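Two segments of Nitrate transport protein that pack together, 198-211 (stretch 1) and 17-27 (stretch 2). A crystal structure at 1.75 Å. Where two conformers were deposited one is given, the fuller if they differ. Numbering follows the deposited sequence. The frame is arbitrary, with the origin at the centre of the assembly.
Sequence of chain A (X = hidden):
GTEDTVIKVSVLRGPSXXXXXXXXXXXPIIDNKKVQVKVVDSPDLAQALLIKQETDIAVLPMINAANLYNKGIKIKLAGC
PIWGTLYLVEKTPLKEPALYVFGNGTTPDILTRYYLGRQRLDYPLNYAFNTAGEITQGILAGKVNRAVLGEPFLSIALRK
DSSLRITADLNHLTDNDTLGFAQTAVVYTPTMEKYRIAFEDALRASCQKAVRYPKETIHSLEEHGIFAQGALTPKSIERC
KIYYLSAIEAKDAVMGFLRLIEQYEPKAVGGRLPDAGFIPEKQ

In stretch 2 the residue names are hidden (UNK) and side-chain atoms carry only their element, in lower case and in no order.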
# COMPACT_ATOMS: atom_id res chain seq x y z
N ALA A 198 13.96 -12.49 -18.35
CA ALA A 198 13.79 -11.71 -19.61
C ALA A 198 12.35 -11.15 -19.78
O ALA A 198 12.14 -10.00 -20.16
CB ALA A 198 14.18 -12.58 -20.81
N PHE A 199 11.36 -12.00 -19.53
CA PHE A 199 9.99 -11.57 -19.69
C PHE A 199 9.57 -10.57 -18.61
O PHE A 199 8.85 -9.63 -18.91
CB PHE A 199 8.99 -12.72 -20.04
CG PHE A 199 8.41 -13.53 -18.88
CD1 PHE A 199 7.59 -12.96 -17.90
CD2 PHE A 199 8.56 -14.93 -18.87
CE1 PHE A 199 7.00 -13.75 -16.91
CE2 PHE A 199 7.99 -15.71 -17.87
CZ PHE A 199 7.20 -15.11 -16.88
N GLU A 200 10.06 -10.75 -17.39
CA GLU A 200 9.81 -9.75 -16.32
C GLU A 200 10.45 -8.42 -16.69
O GLU A 200 9.85 -7.40 -16.50
CB GLU A 200 10.30 -10.20 -14.96
CG GLU A 200 9.54 -11.38 -14.40
CD GLU A 200 10.00 -11.78 -13.01
OE1 GLU A 200 11.23 -11.88 -12.80
OE2 GLU A 200 9.12 -11.99 -12.14
N ASP A 201 11.69 -8.42 -17.16
CA ASP A 201 12.31 -7.19 -17.60
C ASP A 201 11.45 -6.49 -18.65
O ASP A 201 11.23 -5.28 -18.58
CB ASP A 201 13.71 -7.41 -18.18
CG ASP A 201 14.75 -7.90 -17.18
OD1 ASP A 201 14.53 -7.84 -15.97
OD2 ASP A 201 15.83 -8.35 -17.67
N ALA A 202 10.94 -7.25 -19.63
CA ALA A 202 10.16 -6.60 -20.70
C ALA A 202 8.82 -6.13 -20.17
O ALA A 202 8.30 -5.12 -20.60
CB ALA A 202 9.97 -7.57 -21.86
N LEU A 203 8.25 -6.86 -19.19
CA LEU A 203 6.98 -6.47 -18.63
C LEU A 203 7.11 -5.21 -17.80
O LEU A 203 6.23 -4.37 -17.81
CB LEU A 203 6.39 -7.61 -17.79
CG LEU A 203 4.99 -7.35 -17.25
CD1 LEU A 203 4.04 -6.86 -18.31
CD2 LEU A 203 4.47 -8.68 -16.59
N ARG A 204 8.21 -5.08 -17.07
CA ARG A 204 8.49 -3.82 -16.37
C ARG A 204 8.50 -2.65 -17.34
O ARG A 204 7.95 -1.61 -17.04
CB ARG A 204 9.81 -3.88 -15.63
CG ARG A 204 9.78 -4.72 -14.41
CD ARG A 204 11.15 -4.67 -13.60
NE ARG A 204 11.09 -5.74 -12.61
CZ ARG A 204 11.62 -6.94 -12.73
NH1 ARG A 204 12.49 -7.24 -13.69
NH2 ARG A 204 11.37 -7.84 -11.81
N ALA A 205 9.12 -2.81 -18.50
CA ALA A 205 9.16 -1.75 -19.48
C ALA A 205 7.77 -1.40 -20.00
O ALA A 205 7.41 -0.21 -20.13
CB ALA A 205 10.08 -2.16 -20.64
N SER A 206 6.97 -2.44 -20.27
CA SER A 206 5.61 -2.24 -20.78
C SER A 206 4.74 -1.54 -19.73
O SER A 206 3.92 -0.62 -20.06
CB SER A 206 5.02 -3.56 -21.24
OG SER A 206 3.74 -3.38 -21.85
N CYS A 207 4.94 -1.92 -18.47
CA CYS A 207 4.16 -1.32 -17.36
C CYS A 207 4.56 0.15 -17.22
O CYS A 207 3.70 0.99 -17.02
CB CYS A 207 4.41 -2.04 -16.02
SG CYS A 207 3.58 -3.63 -15.94
N GLN A 208 5.86 0.45 -17.30
CA GLN A 208 6.38 1.81 -17.19
C GLN A 208 5.82 2.70 -18.29
O GLN A 208 5.44 3.86 -18.07
CB GLN A 208 7.91 1.79 -17.22
CG GLN A 208 8.55 3.15 -17.08
CD GLN A 208 10.04 3.05 -16.71
OE1 GLN A 208 10.90 3.31 -17.54
NE2 GLN A 208 10.33 2.64 -15.48
N LYS A 209 5.76 2.15 -19.48
CA LYS A 209 5.26 2.87 -20.61
C LYS A 209 3.79 3.22 -20.44
O LYS A 209 3.41 4.30 -20.80
CB LYS A 209 5.46 2.10 -21.91
CG LYS A 209 5.17 2.98 -23.12
CD LYS A 209 5.53 2.29 -24.43
CE LYS A 209 5.35 3.16 -25.67
NZ LYS A 209 5.87 2.43 -26.91
N ALA A 210 2.96 2.28 -19.95
CA ALA A 210 1.57 2.57 -19.66
C ALA A 210 1.45 3.75 -18.72
O ALA A 210 0.61 4.62 -18.95
CB ALA A 210 0.83 1.30 -19.08
N VAL A 211 2.26 3.77 -17.67
CA VAL A 211 2.20 4.83 -16.62
C VAL A 211 2.73 6.19 -17.08
O VAL A 211 2.17 7.26 -16.77
CB VAL A 211 2.95 4.36 -15.36
CG1 VAL A 211 3.21 5.52 -14.42
CG2 VAL A 211 2.10 3.20 -14.70
N UNK A 17 -4.60 -6.02 -19.54
CA UNK A 17 -4.10 -5.87 -20.94
C UNK A 17 -3.40 -4.52 -21.06
O UNK A 17 -2.44 -4.38 -21.84
c UNK A 17 -6.22 -4.87 -21.94
c UNK A 17 -5.17 -6.02 -21.99
c UNK A 17 -4.55 -6.17 -23.39
N UNK A 18 -3.79 -3.55 -20.21
CA UNK A 18 -3.11 -2.27 -20.25
C UNK A 18 -1.61 -2.38 -19.93
O UNK A 18 -0.77 -1.75 -20.57
c UNK A 18 -2.98 0.12 -19.33
c UNK A 18 -5.25 -1.02 -19.73
c UNK A 18 -6.13 -0.18 -18.71
c UNK A 18 -3.80 -1.22 -19.31
N UNK A 19 -1.26 -3.23 -18.97
CA UNK A 19 0.12 -3.45 -18.63
C UNK A 19 0.93 -4.05 -19.77
O UNK A 19 2.12 -3.84 -19.86
c UNK A 19 0.20 -4.38 -17.39
N UNK A 20 0.24 -4.84 -20.58
CA UNK A 20 0.83 -5.56 -21.70
C UNK A 20 0.65 -4.82 -23.03
O UNK A 20 1.06 -5.33 -24.07
c UNK A 20 1.69 -8.74 -20.85
c UNK A 20 0.18 -6.96 -21.76
c UNK A 20 -0.04 -7.88 -19.46
c UNK A 20 0.37 -8.71 -18.46
c UNK A 20 2.11 -9.58 -19.84
c UNK A 20 0.61 -7.87 -20.66
c UNK A 20 1.46 -9.56 -18.65
N UNK A 21 0.07 -3.61 -23.01
CA UNK A 21 -0.30 -2.92 -24.24
C UNK A 21 0.86 -2.78 -25.20
O UNK A 21 0.69 -2.95 -26.41
c UNK A 21 -0.93 -1.53 -23.94
N UNK A 22 2.03 -2.42 -24.68
CA UNK A 22 3.15 -2.17 -25.55
C UNK A 22 3.63 -3.47 -26.22
O UNK A 22 4.32 -3.41 -27.21
o UNK A 22 6.51 -1.29 -25.83
c UNK A 22 4.31 -1.48 -24.89
c UNK A 22 5.32 -0.95 -25.91
o UNK A 22 4.91 -0.18 -26.79
N UNK A 23 3.27 -4.62 -25.68
CA UNK A 23 3.63 -5.90 -26.34
C UNK A 23 2.75 -6.20 -27.54
O UNK A 23 3.12 -6.98 -28.42
c UNK A 23 5.53 -6.11 -23.95
c UNK A 23 4.26 -9.39 -23.15
c UNK A 23 5.81 -9.79 -21.36
c UNK A 23 3.53 -7.04 -25.36
c UNK A 23 5.93 -7.78 -22.52
c UNK A 23 4.74 -10.20 -22.17
c UNK A 23 4.87 -8.16 -23.37
c UNK A 23 4.62 -7.09 -24.26
n UNK A 23 6.32 -6.53 -22.89
c UNK A 23 6.39 -8.59 -21.50
N UNK A 24 1.56 -5.59 -27.58
CA UNK A 24 0.73 -5.67 -28.78
C UNK A 24 1.26 -4.73 -29.81
O UNK A 24 1.37 -5.06 -30.99
c UNK A 24 -1.47 -6.37 -27.68
c UNK A 24 -2.81 -5.82 -27.17
c UNK A 24 -0.74 -5.31 -28.46
c UNK A 24 -1.70 -7.58 -28.58
N UNK A 25 1.61 -3.53 -29.36
CA UNK A 25 2.14 -2.51 -30.24
C UNK A 25 3.47 -2.94 -30.85
O UNK A 25 3.66 -2.82 -32.05
c UNK A 25 2.80 0.01 -30.36
o UNK A 25 2.17 1.28 -32.29
c UNK A 25 2.30 -1.18 -29.49
c UNK A 25 1.76 0.53 -31.38
o UNK A 25 0.55 0.20 -31.28
N UNK A 26 4.37 -3.46 -30.00
CA UNK A 26 5.78 -3.73 -30.34
C UNK A 26 6.21 -5.04 -29.67
O UNK A 26 6.88 -5.01 -28.63
c UNK A 26 6.68 -2.63 -29.80
c UNK A 26 6.47 -1.30 -30.51
o UNK A 26 6.76 -1.17 -31.70
n UNK A 26 5.95 -0.30 -29.78
N UNK A 27 5.80 -6.16 -30.25
CA UNK A 27 6.05 -7.45 -29.59
C UNK A 27 7.55 -7.65 -29.29
O UNK A 27 8.36 -7.53 -30.21
c UNK A 27 4.59 -7.73 -31.48
c UNK A 27 5.62 -8.46 -30.62
c UNK A 27 4.99 -6.28 -31.46
O HOH W 1 1.80 -1.01 -21.87
O HOH W 2 8.23 -0.04 -27.58
O HOH W 3 8.41 -4.34 -23.52

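Position 17 carries three carbons, one bearing the other two, out of reach of stretch 1. That fork is Val-17, a buried apolar residue.

Position 18 has four carbons, forked at the first, one arm two carbons long; a carbon of the fork lies 4.0 Å from CB of Ala-210, an apolar contact suited to a buried site. This is Ile-18, and the touching atom is CG2.

Position 19 shows a single carbon, CB, 3.8 Å from SG of Cys-207, and its CA is 4.7 Å from CA of Cys-207. So close a backbone approach suits a small side chain: Ala-19. Its carbonyl O accepts a short hydrogen bond from OG of Ser-206, at 2.6 Å.

At position 20 one carbon leads to a six-carbon ring without oxygen. The CA-to-CB bond points away from stretch 1, yet the ring comes back within reach, and CD1 of Leu-203 sits over one face, 3.8 Å from the ring centroid, in a CH-pi contact. This is Phe-20.

Position 21 again has one carbon, so it can border the hollow that receives Ser-206 without filling it: Ala-21.

Position 22 has two carbons, the second carrying two oxygens, one of them 2.8 Å from NZ of Lys-209 in a salt bridge. The short carboxylate is Asp-22, bonded through OD1. Its backbone N also donates a weak hydrogen bond to OG of Ser-206, at 3.4 Å.

Position 23 has one carbon, then fused five- and six-membered rings with eight carbons and one nitrogen. The ring presents its edge to the backbone of stretch 1: its nitrogen donates weakly to O of Ala-202 at 3.3 Å, while a ring carbon packs 3.7 Å from CB of Ala-202. Only Trp-23 provides this, through NE1 and CZ2.

Position 24, four carbons forked at the second, is Leu-24, out of reach. Position 25, three carbons ending in two oxygens, is Glu-25; its end leads away and is bonded elsewhere in the structure.

Position 26 has two carbons, the second bearing one oxygen and one nitrogen, the nitrogen 4.0 Å from NZ of Lys-209: Asn-26, the first residue to leave helical geometry. Its ND2 donates to OD1 of Asp-22 at 3.2 Å. Position 27, three carbons closing onto the backbone N, is Pro-27, suited to the loop after the helix.

The helices 198-211 and 21-25 cross at 101°. Ser-206 is the knob, seated among Ala-19, Ala-21, Asp-22 and Trp-23, where its hydroxyl both donates and accepts. Apolar contacts of Ala-202 and Leu-203 with Trp-23, Leu-203 with Phe-20, and Cys-207 with Ala-19 lie beside this polar centre, and the Lys-209 salt bridge lies toward the more exposed side.

Stretch 2, residues 17-27: VIAFADWLENP
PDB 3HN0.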